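Local coordinates for protein CalsepRRP (PDB 1JY5) that is an RNase-like member of the RNase T2 family, whose enzymes typically cleave RNA, although its own catalytic activity is uncertain, at residues A30-T38 against S200-N208; Y130-Y141 against G153-L162. One frame throughout, in Å; residues are numbered along the deposited sequence.

Interaction 1 of 2, residues A30-T38 against S200-N208; sequences ACSRSEVET and SLVSLPIKN
Lys207 drives its ammonium group into the loop 30-38, where NZ donates to Val36 O at 2.8 Å and makes a weaker, longer bond to Arg33 O at 3.3 Å. The aliphatic chain is bent twice on the way, at chi3 (-73°) and chi4 (69°), which curls NZ in toward these two carbonyls. Both oxygens belong to the ends of a type I turn, closed by the bond from Val36 N to Arg33 O, so the lysine nitrogen bonds to the first and last carbonyls of the turn. A second grip lies one step back, where Lys207 N gives a nearly straight bond (165°) to Thr38 OG1 over 3.0 Å. The same OG1 lies 3.2 Å from Ile206 CG2, the two side chains meeting at about a right angle, while Thr38 CG2 approaches Pro205 O to 3.3 Å. Further out, Pro205 O accepts from Trp14 NE1 and Asn145 OD1 accepts from Ile206 N. The loop has its own anchors: a disulfide joins Cys31 to Cys19, and the Arg33 guanidinium, lying over Ala30 CA, bonds to Ser76 O and Pro27 O. The contact thus pins the last modelled residues to the loop ahead of strand 40-48. A buried lysine nitrogen held by neutral backbone oxygens rather than by a carboxylate of either segment would probably have its positive charge stabilised by their carbonyl dipoles.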
ATOM      1  N   ALA A  30       2.335   3.493  14.371  1.00 32.23           N
ATOM      2  CA  ALA A  30       3.447   2.556  14.270  1.00 30.94           C
ATOM      3  C   ALA A  30       4.819   3.230  14.274  1.00 28.60           C
ATOM      4  O   ALA A  30       5.840   2.550  14.290  1.00 26.28           O
ATOM      5  CB  ALA A  30       3.294   1.698  13.013  1.00 28.83           C
ATOM      6  N   CYS A  31       4.847   4.559  14.250  1.00 28.85           N
ATOM      7  CA  CYS A  31       6.117   5.279  14.245  1.00 30.14           C
ATOM      8  C   CYS A  31       6.941   5.092  15.519  1.00 31.84           C
ATOM      9  O   CYS A  31       8.148   5.327  15.519  1.00 32.82           O
ATOM     10  CB  CYS A  31       5.887   6.774  14.017  1.00 28.38           C
ATOM     11  SG  CYS A  31       5.341   7.223  12.341  1.00 26.26           S
ATOM     12  N   SER A  32       6.297   4.668  16.598  1.00 34.13           N
ATOM     13  CA  SER A  32       6.998   4.473  17.865  1.00 37.88           C
ATOM     14  C   SER A  32       7.683   3.111  17.973  1.00 40.22           C
ATOM     15  O   SER A  32       8.567   2.914  18.810  1.00 40.50           O
ATOM     16  CB  SER A  32       6.020   4.637  19.028  1.00 37.46           C
ATOM     17  OG  SER A  32       4.985   3.676  18.948  1.00 38.22           O
ATOM     18  N   ARG A  33       7.281   2.176  17.121  1.00 42.29           N
ATOM     19  CA  ARG A  33       7.841   0.829  17.142  1.00 44.47           C
ATOM     20  C   ARG A  33       9.244   0.755  16.540  1.00 45.98           C
ATOM     21  O   ARG A  33       9.426   0.313  15.407  1.00 45.76           O
ATOM     22  CB  ARG A  33       6.886  -0.115  16.411  1.00 43.40           C
ATOM     23  CG  ARG A  33       5.457   0.020  16.922  1.00 43.72           C
ATOM     24  CD  ARG A  33       4.444  -0.742  16.083  1.00 42.62           C
ATOM     25  NE  ARG A  33       3.085  -0.341  16.442  1.00 40.85           N
ATOM     26  CZ  ARG A  33       1.981  -0.804  15.865  1.00 39.14           C
ATOM     27  NH1 ARG A  33       2.061  -1.696  14.887  1.00 37.70           N
ATOM     28  NH2 ARG A  33       0.797  -0.365  16.264  1.00 39.02           N
ATOM     29  N   SER A  34      10.233   1.184  17.322  1.00 47.36           N
ATOM     30  CA  SER A  34      11.629   1.184  16.893  1.00 49.53           C
ATOM     31  C   SER A  34      12.145  -0.217  16.580  1.00 50.10           C
ATOM     32  O   SER A  34      13.052  -0.384  15.766  1.00 51.04           O
ATOM     33  CB  SER A  34      12.508   1.814  17.974  1.00 50.02           C
ATOM     34  OG  SER A  34      12.529   1.004  19.138  1.00 50.22           O
ATOM     35  N   GLU A  35      11.566  -1.219  17.235  1.00 51.18           N
ATOM     36  CA  GLU A  35      11.960  -2.609  17.034  1.00 51.43           C
ATOM     37  C   GLU A  35      11.738  -3.064  15.593  1.00 50.24           C
ATOM     38  O   GLU A  35      12.467  -3.917  15.083  1.00 50.11           O
ATOM     39  CB  GLU A  35      11.177  -3.515  17.989  1.00 54.28           C
ATOM     40  CG  GLU A  35       9.667  -3.318  17.938  1.00 58.00           C
ATOM     41  CD  GLU A  35       8.926  -4.258  18.867  1.00 60.31           C
ATOM     42  OE1 GLU A  35       9.043  -5.490  18.689  1.00 61.87           O
ATOM     43  OE2 GLU A  35       8.224  -3.768  19.779  1.00 62.44           O
ATOM     44  N   VAL A  36      10.726  -2.491  14.945  1.00 48.23           N
ATOM     45  CA  VAL A  36      10.397  -2.830  13.563  1.00 45.52           C
ATOM     46  C   VAL A  36      11.327  -2.106  12.593  1.00 43.02           C
ATOM     47  O   VAL A  36      11.526  -0.896  12.697  1.00 42.51           O
ATOM     48  CB  VAL A  36       8.934  -2.445  13.222  1.00 46.21           C
ATOM     49  CG1 VAL A  36       8.628  -2.790  11.770  1.00 45.84           C
ATOM     50  CG2 VAL A  36       7.973  -3.168  14.152  1.00 47.33           C
ATOM     51  N   GLU A  37      11.895  -2.857  11.655  1.00 39.86           N
ATOM     52  CA  GLU A  37      12.801  -2.289  10.662  1.00 37.36           C
ATOM     53  C   GLU A  37      12.027  -1.435   9.662  1.00 34.95           C
ATOM     54  O   GLU A  37      10.852  -1.678   9.393  1.00 33.55           O
ATOM     55  CB  GLU A  37      13.543  -3.402   9.914  1.00 38.31           C
ATOM     56  CG  GLU A  37      14.465  -2.895   8.811  1.00 40.84           C
ATOM     57  CD  GLU A  37      15.051  -4.011   7.956  1.00 42.98           C
ATOM     58  OE1 GLU A  37      15.802  -3.698   7.006  1.00 44.59           O
ATOM     59  OE2 GLU A  37      14.765  -5.197   8.228  1.00 43.38           O
ATOM     60  N   THR A  38      12.698  -0.434   9.113  1.00 31.73           N
ATOM     61  CA  THR A  38      12.077   0.447   8.145  1.00 28.31           C
ATOM     62  C   THR A  38      11.849  -0.314   6.844  1.00 26.08           C
ATOM     63  O   THR A  38      12.690  -1.104   6.423  1.00 25.77           O
ATOM     64  CB  THR A  38      12.972   1.668   7.893  1.00 28.35           C
ATOM     65  OG1 THR A  38      13.193   2.352   9.133  1.00 29.67           O
ATOM     66  CG2 THR A  38      12.317   2.622   6.903  1.00 25.28           C
ATOM     67  N   SER A 200      14.383  13.691  -9.479  1.00 27.56           N
ATOM     68  CA  SER A 200      15.341  12.786 -10.100  1.00 29.02           C
ATOM     69  C   SER A 200      16.085  11.972  -9.042  1.00 28.09           C
ATOM     70  O   SER A 200      16.423  10.810  -9.264  1.00 27.72           O
ATOM     71  CB  SER A 200      16.353  13.575 -10.930  1.00 31.45           C
ATOM     72  OG  SER A 200      17.232  12.696 -11.608  1.00 35.61           O
ATOM     73  N   LEU A 201      16.347  12.595  -7.895  1.00 27.09           N
ATOM     74  CA  LEU A 201      17.040  11.925  -6.800  1.00 26.73           C
ATOM     75  C   LEU A 201      16.094  11.808  -5.613  1.00 25.52           C
ATOM     76  O   LEU A 201      15.458  12.783  -5.219  1.00 23.99           O
ATOM     77  CB  LEU A 201      18.295  12.706  -6.393  1.00 27.90           C
ATOM     78  CG  LEU A 201      19.426  12.778  -7.423  1.00 29.94           C
ATOM     79  CD1 LEU A 201      20.574  13.604  -6.854  1.00 31.29           C
ATOM     80  CD2 LEU A 201      19.907  11.376  -7.774  1.00 29.14           C
ATOM     81  N   VAL A 202      16.001  10.610  -5.047  1.00 24.76           N
ATOM     82  CA  VAL A 202      15.108  10.373  -3.924  1.00 24.11           C
ATOM     83  C   VAL A 202      15.796   9.609  -2.806  1.00 24.70           C
ATOM     84  O   VAL A 202      16.885   9.069  -2.993  1.00 25.07           O
ATOM     85  CB  VAL A 202      13.867   9.578  -4.374  1.00 23.07           C
ATOM     86  CG1 VAL A 202      13.094  10.379  -5.409  1.00 23.03           C
ATOM     87  CG2 VAL A 202      14.290   8.234  -4.945  1.00 22.09           C
ATOM     88  N   SER A 203      15.153   9.560  -1.644  1.00 24.42           N
ATOM     89  CA  SER A 203      15.726   8.858  -0.503  1.00 25.12           C
ATOM     90  C   SER A 203      14.767   7.853   0.118  1.00 23.30           C
ATOM     91  O   SER A 203      13.561   7.905  -0.109  1.00 23.02           O
ATOM     92  CB  SER A 203      16.149   9.867   0.565  1.00 25.06           C
ATOM     93  OG  SER A 203      15.031  10.609   1.022  1.00 26.12           O
ATOM     94  N   LEU A 204      15.323   6.932   0.896  1.00 23.24           N
ATOM     95  CA  LEU A 204      14.534   5.923   1.592  1.00 23.59           C
ATOM     96  C   LEU A 204      14.874   6.066   3.073  1.00 22.90           C
ATOM     97  O   LEU A 204      15.519   5.202   3.664  1.00 22.70           O
ATOM     98  CB  LEU A 204      14.890   4.524   1.087  1.00 21.81           C
ATOM     99  CG  LEU A 204      14.571   4.247  -0.389  1.00 23.68           C
ATOM    100  CD1 LEU A 204      15.254   2.959  -0.840  1.00 22.36           C
ATOM    101  CD2 LEU A 204      13.057   4.153  -0.577  1.00 22.32           C
ATOM    102  N   PRO A 205      14.429   7.170   3.692  1.00 25.22           N
ATOM    103  CA  PRO A 205      14.673   7.469   5.107  1.00 26.38           C
ATOM    104  C   PRO A 205      14.283   6.371   6.085  1.00 29.21           C
ATOM    105  O   PRO A 205      13.386   5.566   5.820  1.00 27.95           O
ATOM    106  CB  PRO A 205      13.876   8.754   5.331  1.00 26.24           C
ATOM    107  CG  PRO A 205      12.740   8.616   4.355  1.00 25.34           C
ATOM    108  CD  PRO A 205      13.459   8.123   3.125  1.00 25.58           C
ATOM    109  N   ILE A 206      14.973   6.352   7.221  1.00 31.35           N
ATOM    110  CA  ILE A 206      14.737   5.382   8.284  1.00 35.19           C
ATOM    111  C   ILE A 206      13.760   6.011   9.275  1.00 37.80           C
ATOM    112  O   ILE A 206      13.674   7.238   9.373  1.00 38.13           O
ATOM    113  CB  ILE A 206      16.064   5.041   9.011  1.00 35.45           C
ATOM    114  CG1 ILE A 206      17.091   4.534   7.993  1.00 34.88           C
ATOM    115  CG2 ILE A 206      15.828   3.989  10.089  1.00 35.60           C
ATOM    116  CD1 ILE A 206      18.488   4.347   8.560  1.00 36.09           C
ATOM    117  N   LYS A 207      13.016   5.181  10.000  1.00 42.51           N
ATOM    118  CA  LYS A 207      12.062   5.697  10.979  1.00 47.18           C
ATOM    119  C   LYS A 207      12.769   6.450  12.099  1.00 50.36           C
ATOM    120  O   LYS A 207      13.996   6.459  12.176  1.00 51.12           O
ATOM    121  CB  LYS A 207      11.228   4.561  11.583  1.00 47.32           C
ATOM    122  CG  LYS A 207      10.129   4.045  10.677  1.00 44.72           C
ATOM    123  CD  LYS A 207       9.144   3.163  11.432  1.00 46.01           C
ATOM    124  CE  LYS A 207       9.725   1.800  11.781  1.00 45.61           C
ATOM    125  NZ  LYS A 207      10.789   1.851  12.806  1.00 46.52           N
ATOM    126  N   ASN A 208      11.981   7.080  12.966  1.00 54.50           N
ATOM    127  CA  ASN A 208      12.514   7.842  14.092  1.00 57.16           C
ATOM    128  C   ASN A 208      13.449   8.947  13.601  1.00 58.60           C
ATOM    129  O   ASN A 208      14.558   9.069  14.165  1.00 59.85           O
ATOM    130  CB  ASN A 208      13.272   6.915  15.048  1.00 58.36           C
ATOM    131  CG  ASN A 208      12.474   5.677  15.420  1.00 59.66           C
ATOM    132  OD1 ASN A 208      11.382   5.770  15.981  1.00 60.65           O
ATOM    133  ND2 ASN A 208      13.021   4.506  15.105  1.00 59.21           N
TER

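Interaction 2 of 2, residues Y130-Y141 against G153-L162; sequences YNISEILSESGY and GIMSAIQSAL
Ile135 projects as a knob into a hole formed by Ala157, Ile158, Ala161 and Leu162, with its CD1 3.7 Å from Ala161 CB. The axes of helices 132-137 and 153-162 approach to 9.3 Å at 114°, which brings small and branched side chains together at the crossing. Toward the protein interior, Leu136 lays CD2 3.7 Å from Ile154 CG2 and also against CG1 of Ile158, while Ile132 meets Ile158 and Leu162 with separate methyl branches. Phe40 of strand 40-48 touches both Ile132 and Leu136. At one end Tyr141 receives Ile154 CG1 over a ring face in a CH-pi contact, 4.1 Å from the ring centroid. Gly153 has no side chain, and the phenol oxygen comes close to its backbone, OH 3.2 Å from CA. The solvent side is thinner: OG of exposed Ser139 rests 3.7 Å from Ala157 CB, and Ala161 borders the knob. The short helix ends in a Schellman motif: Tyr141 N bonds to Leu136 O, Gly140 N bonds to Ser137 O, and Gly140, at positive phi, is the C-prime residue; this turn carries Tyr141 back over the second helix. Such a steeply crossed, apolar helix pair laid against the central antiparallel sheet belongs to the alpha+beta fold of the RNase T2 family.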
ATOM      1  N   TYR A 130       5.258 -10.602  -3.174  1.00 16.53           N
ATOM      2  CA  TYR A 130       6.123  -9.634  -3.836  1.00 19.79           C
ATOM      3  C   TYR A 130       6.714  -8.644  -2.843  1.00 20.90           C
ATOM      4  O   TYR A 130       6.222  -7.523  -2.695  1.00 20.02           O
ATOM      5  CB  TYR A 130       5.346  -8.877  -4.918  1.00 19.25           C
ATOM      6  CG  TYR A 130       4.752  -9.778  -5.976  1.00 21.46           C
ATOM      7  CD1 TYR A 130       3.401 -10.123  -5.951  1.00 22.76           C
ATOM      8  CD2 TYR A 130       5.545 -10.297  -7.001  1.00 22.16           C
ATOM      9  CE1 TYR A 130       2.852 -10.963  -6.921  1.00 22.41           C
ATOM     10  CE2 TYR A 130       5.005 -11.137  -7.973  1.00 22.79           C
ATOM     11  CZ  TYR A 130       3.659 -11.463  -7.925  1.00 23.23           C
ATOM     12  OH  TYR A 130       3.119 -12.290  -8.881  1.00 27.58           O
ATOM     13  N   ASN A 131       7.778  -9.067  -2.169  1.00 19.56           N
ATOM     14  CA  ASN A 131       8.441  -8.234  -1.179  1.00 20.52           C
ATOM     15  C   ASN A 131       9.247  -7.152  -1.880  1.00 19.85           C
ATOM     16  O   ASN A 131      10.381  -7.381  -2.303  1.00 19.33           O
ATOM     17  CB  ASN A 131       9.371  -9.082  -0.316  1.00 21.19           C
ATOM     18  CG  ASN A 131       9.887  -8.324   0.886  1.00 22.11           C
ATOM     19  OD1 ASN A 131      10.076  -7.107   0.834  1.00 22.15           O
ATOM     20  ND2 ASN A 131      10.131  -9.040   1.972  1.00 22.88           N
ATOM     21  N   ILE A 132       8.658  -5.972  -2.001  1.00 17.65           N
ATOM     22  CA  ILE A 132       9.332  -4.872  -2.665  1.00 19.11           C
ATOM     23  C   ILE A 132      10.546  -4.403  -1.873  1.00 20.75           C
ATOM     24  O   ILE A 132      11.548  -3.990  -2.454  1.00 20.86           O
ATOM     25  CB  ILE A 132       8.368  -3.700  -2.880  1.00 19.83           C
ATOM     26  CG1 ILE A 132       7.115  -4.201  -3.611  1.00 17.72           C
ATOM     27  CG2 ILE A 132       9.046  -2.602  -3.683  1.00 20.34           C
ATOM     28  CD1 ILE A 132       7.418  -4.923  -4.932  1.00 20.09           C
ATOM     29  N   SER A 133      10.461  -4.476  -0.549  1.00 21.60           N
ATOM     30  CA  SER A 133      11.572  -4.061   0.305  1.00 23.73           C
ATOM     31  C   SER A 133      12.799  -4.933   0.040  1.00 23.73           C
ATOM     32  O   SER A 133      13.927  -4.442   0.039  1.00 22.82           O
ATOM     33  CB  SER A 133      11.172  -4.157   1.780  1.00 23.65           C
ATOM     34  OG  SER A 133      10.090  -3.286   2.069  1.00 23.96           O
ATOM     35  N   GLU A 134      12.566  -6.224  -0.191  1.00 24.70           N
ATOM     36  CA  GLU A 134      13.638  -7.178  -0.465  1.00 26.71           C
ATOM     37  C   GLU A 134      14.225  -6.951  -1.855  1.00 25.91           C
ATOM     38  O   GLU A 134      15.432  -7.082  -2.061  1.00 26.34           O
ATOM     39  CB  GLU A 134      13.113  -8.616  -0.360  1.00 30.03           C
ATOM     40  CG  GLU A 134      14.155  -9.688  -0.682  1.00 37.50           C
ATOM     41  CD  GLU A 134      13.590 -11.102  -0.658  1.00 41.13           C
ATOM     42  OE1 GLU A 134      13.047 -11.512   0.390  1.00 44.36           O
ATOM     43  OE2 GLU A 134      13.693 -11.807  -1.688  1.00 44.02           O
ATOM     44  N   ILE A 135      13.367  -6.618  -2.812  1.00 24.65           N
ATOM     45  CA  ILE A 135      13.826  -6.371  -4.172  1.00 24.63           C
ATOM     46  C   ILE A 135      14.762  -5.165  -4.200  1.00 25.04           C
ATOM     47  O   ILE A 135      15.800  -5.187  -4.864  1.00 24.61           O
ATOM     48  CB  ILE A 135      12.643  -6.116  -5.125  1.00 23.65           C
ATOM     49  CG1 ILE A 135      11.875  -7.423  -5.352  1.00 23.78           C
ATOM     50  CG2 ILE A 135      13.148  -5.547  -6.448  1.00 24.18           C
ATOM     51  CD1 ILE A 135      10.616  -7.269  -6.188  1.00 20.67           C
ATOM     52  N   LEU A 136      14.398  -4.115  -3.475  1.00 25.35           N
ATOM     53  CA  LEU A 136      15.233  -2.922  -3.434  1.00 27.40           C
ATOM     54  C   LEU A 136      16.543  -3.183  -2.692  1.00 27.68           C
ATOM     55  O   LEU A 136      17.611  -2.797  -3.163  1.00 27.03           O
ATOM     56  CB  LEU A 136      14.486  -1.759  -2.773  1.00 26.12           C
ATOM     57  CG  LEU A 136      13.295  -1.177  -3.541  1.00 25.55           C
ATOM     58  CD1 LEU A 136      12.797   0.060  -2.811  1.00 24.04           C
ATOM     59  CD2 LEU A 136      13.706  -0.822  -4.968  1.00 24.60           C
ATOM     60  N   SER A 137      16.464  -3.847  -1.543  1.00 29.73           N
ATOM     61  CA  SER A 137      17.663  -4.131  -0.762  1.00 32.82           C
ATOM     62  C   SER A 137      18.695  -4.932  -1.553  1.00 33.42           C
ATOM     63  O   SER A 137      19.890  -4.642  -1.499  1.00 33.58           O
ATOM     64  CB  SER A 137      17.305  -4.873   0.531  1.00 33.79           C
ATOM     65  OG  SER A 137      16.639  -6.092   0.264  1.00 38.59           O
ATOM     66  N   GLU A 138      18.236  -5.931  -2.298  1.00 34.15           N
ATOM     67  CA  GLU A 138      19.147  -6.752  -3.088  1.00 34.83           C
ATOM     68  C   GLU A 138      19.733  -5.983  -4.274  1.00 35.22           C
ATOM     69  O   GLU A 138      20.609  -6.486  -4.976  1.00 35.22           O
ATOM     70  CB  GLU A 138      18.427  -8.011  -3.576  1.00 36.38           C
ATOM     71  CG  GLU A 138      17.776  -8.798  -2.446  1.00 39.55           C
ATOM     72  CD  GLU A 138      17.118 -10.073  -2.921  1.00 42.16           C
ATOM     73  OE1 GLU A 138      16.532 -10.066  -4.025  1.00 44.57           O
ATOM     74  OE2 GLU A 138      17.169 -11.077  -2.181  1.00 43.49           O
ATOM     75  N   SER A 139      19.251  -4.763  -4.497  1.00 33.80           N
ATOM     76  CA  SER A 139      19.755  -3.941  -5.594  1.00 33.30           C
ATOM     77  C   SER A 139      20.557  -2.741  -5.104  1.00 31.93           C
ATOM     78  O   SER A 139      20.892  -1.848  -5.885  1.00 32.11           O
ATOM     79  CB  SER A 139      18.606  -3.457  -6.479  1.00 33.93           C
ATOM     80  OG  SER A 139      18.261  -4.435  -7.441  1.00 37.96           O
ATOM     81  N   GLY A 140      20.853  -2.717  -3.809  1.00 30.70           N
ATOM     82  CA  GLY A 140      21.630  -1.624  -3.248  1.00 29.57           C
ATOM     83  C   GLY A 140      20.822  -0.467  -2.690  1.00 28.18           C
ATOM     84  O   GLY A 140      21.394   0.476  -2.147  1.00 26.18           O
ATOM     85  N   TYR A 141      19.498  -0.527  -2.820  1.00 26.98           N
ATOM     86  CA  TYR A 141      18.648   0.541  -2.312  1.00 26.54           C
ATOM     87  C   TYR A 141      18.150   0.186  -0.918  1.00 26.21           C
ATOM     88  O   TYR A 141      17.135  -0.495  -0.751  1.00 25.67           O
ATOM     89  CB  TYR A 141      17.479   0.786  -3.266  1.00 24.97           C
ATOM     90  CG  TYR A 141      17.927   1.019  -4.687  1.00 25.08           C
ATOM     91  CD1 TYR A 141      17.988  -0.033  -5.598  1.00 24.89           C
ATOM     92  CD2 TYR A 141      18.342   2.281  -5.112  1.00 25.72           C
ATOM     93  CE1 TYR A 141      18.452   0.162  -6.897  1.00 25.26           C
ATOM     94  CE2 TYR A 141      18.810   2.487  -6.409  1.00 24.83           C
ATOM     95  CZ  TYR A 141      18.863   1.422  -7.294  1.00 26.11           C
ATOM     96  OH  TYR A 141      19.337   1.613  -8.572  1.00 26.38           O
ATOM     97  N   GLY A 153      16.708   4.257 -11.081  1.00 27.34           N
ATOM     98  CA  GLY A 153      17.361   3.059 -10.588  1.00 23.93           C
ATOM     99  C   GLY A 153      16.425   2.226  -9.730  1.00 22.70           C
ATOM    100  O   GLY A 153      16.442   0.998  -9.792  1.00 21.50           O
ATOM    101  N   ILE A 154      15.613   2.891  -8.915  1.00 22.61           N
ATOM    102  CA  ILE A 154      14.660   2.180  -8.071  1.00 22.76           C
ATOM    103  C   ILE A 154      13.595   1.562  -8.977  1.00 21.92           C
ATOM    104  O   ILE A 154      13.198   0.411  -8.792  1.00 20.10           O
ATOM    105  CB  ILE A 154      14.006   3.132  -7.054  1.00 22.15           C
ATOM    106  CG1 ILE A 154      15.055   3.560  -6.021  1.00 23.67           C
ATOM    107  CG2 ILE A 154      12.806   2.457  -6.395  1.00 20.68           C
ATOM    108  CD1 ILE A 154      14.558   4.549  -4.993  1.00 21.19           C
ATOM    109  N   MET A 155      13.160   2.341  -9.963  1.00 22.75           N
ATOM    110  CA  MET A 155      12.162   1.916 -10.945  1.00 24.83           C
ATOM    111  C   MET A 155      12.653   0.681 -11.702  1.00 23.64           C
ATOM    112  O   MET A 155      11.961  -0.336 -11.778  1.00 22.55           O
ATOM    113  CB  MET A 155      11.916   3.033 -11.966  1.00 28.41           C
ATOM    114  CG  MET A 155      11.307   4.308 -11.412  1.00 32.51           C
ATOM    115  SD  MET A 155       9.557   4.145 -11.090  1.00 38.02           S
ATOM    116  CE  MET A 155       8.841   4.728 -12.643  1.00 37.87           C
ATOM    117  N   SER A 156      13.852   0.787 -12.266  1.00 22.56           N
ATOM    118  CA  SER A 156      14.446  -0.303 -13.031  1.00 22.08           C
ATOM    119  C   SER A 156      14.640  -1.554 -12.184  1.00 19.62           C
ATOM    120  O   SER A 156      14.443  -2.671 -12.660  1.00 21.07           O
ATOM    121  CB  SER A 156      15.791   0.141 -13.621  1.00 23.14           C
ATOM    122  OG  SER A 156      16.414  -0.925 -14.318  1.00 27.70           O
ATOM    123  N   ALA A 157      15.027  -1.368 -10.929  1.00 20.08           N
ATOM    124  CA  ALA A 157      15.231  -2.503 -10.037  1.00 21.17           C
ATOM    125  C   ALA A 157      13.919  -3.267  -9.857  1.00 21.70           C
ATOM    126  O   ALA A 157      13.885  -4.491  -9.964  1.00 22.24           O
ATOM    127  CB  ALA A 157      15.753  -2.023  -8.681  1.00 21.96           C
ATOM    128  N   ILE A 158      12.837  -2.546  -9.586  1.00 22.35           N
ATOM    129  CA  ILE A 158      11.540  -3.198  -9.403  1.00 21.00           C
ATOM    130  C   ILE A 158      11.069  -3.810 -10.723  1.00 21.49           C
ATOM    131  O   ILE A 158      10.642  -4.961 -10.763  1.00 21.56           O
ATOM    132  CB  ILE A 158      10.495  -2.197  -8.881  1.00 21.14           C
ATOM    133  CG1 ILE A 158      10.968  -1.645  -7.536  1.00 20.79           C
ATOM    134  CG2 ILE A 158       9.137  -2.877  -8.730  1.00 20.88           C
ATOM    135  CD1 ILE A 158      10.124  -0.531  -6.985  1.00 23.66           C
ATOM    136  N   GLN A 159      11.167  -3.032 -11.795  1.00 20.96           N
ATOM    137  CA  GLN A 159      10.771  -3.471 -13.124  1.00 24.56           C
ATOM    138  C   GLN A 159      11.426  -4.780 -13.559  1.00 25.02           C
ATOM    139  O   GLN A 159      10.754  -5.681 -14.064  1.00 25.19           O
ATOM    140  CB  GLN A 159      11.095  -2.382 -14.149  1.00 27.14           C
ATOM    141  CG  GLN A 159      11.389  -2.915 -15.550  1.00 34.62           C
ATOM    142  CD  GLN A 159      10.184  -3.565 -16.191  1.00 36.56           C
ATOM    143  OE1 GLN A 159      10.307  -4.297 -17.172  1.00 37.81           O
ATOM    144  NE2 GLN A 159       9.008  -3.293 -15.642  1.00 39.46           N
ATOM    145  N   SER A 160      12.738  -4.891 -13.379  1.00 25.54           N
ATOM    146  CA  SER A 160      13.427  -6.108 -13.795  1.00 26.71           C
ATOM    147  C   SER A 160      13.033  -7.323 -12.956  1.00 25.29           C
ATOM    148  O   SER A 160      13.121  -8.451 -13.425  1.00 25.02           O
ATOM    149  CB  SER A 160      14.951  -5.907 -13.769  1.00 27.30           C
ATOM    150  OG  SER A 160      15.428  -5.657 -12.462  1.00 33.00           O
ATOM    151  N   ALA A 161      12.582  -7.099 -11.725  1.00 24.36           N
ATOM    152  CA  ALA A 161      12.182  -8.208 -10.865  1.00 22.72           C
ATOM    153  C   ALA A 161      10.728  -8.637 -11.089  1.00 22.61           C
ATOM    154  O   ALA A 161      10.415  -9.821 -11.019  1.00 21.49           O
ATOM    155  CB  ALA A 161      12.396  -7.838  -9.397  1.00 21.66           C
ATOM    156  N   LEU A 162       9.845  -7.681 -11.373  1.00 22.60           N
ATOM    157  CA  LEU A 162       8.425  -7.991 -11.573  1.00 22.19           C
ATOM    158  C   LEU A 162       8.000  -8.094 -13.037  1.00 22.03           C
ATOM    159  O   LEU A 162       6.985  -8.713 -13.346  1.00 19.19           O
ATOM    160  CB  LEU A 162       7.561  -6.931 -10.873  1.00 21.03           C
ATOM    161  CG  LEU A 162       7.879  -6.662  -9.399  1.00 21.57           C
ATOM    162  CD1 LEU A 162       6.955  -5.581  -8.850  1.00 21.98           C
ATOM    163  CD2 LEU A 162       7.729  -7.949  -8.601  1.00 21.91           C
TER

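Interaction 2 falls, along the chain, between the two segments of interaction 1, and their centres lie 17 Å apart. The segment 200-208 joins them: Val202 and Leu204, in its first half and middle, pack on the helix pair while its last residues hold the loop 30-38. Val202 CG2 meets Ile154 CD1 at 3.7 Å, and Leu204 CD1 lies 3.9 Å from Tyr141 O and 4.3 Å from Leu136 CD1. Strand 201-202 also pairs antiparallel with strand 149-150, just ahead of helix 151-162. The two contacts differ in chemistry, one being polar and centred on a lysine, the other apolar. Strand 40-48 follows the loop of interaction 1 in sequence and touches helix 132-137 of interaction 2 through Phe40.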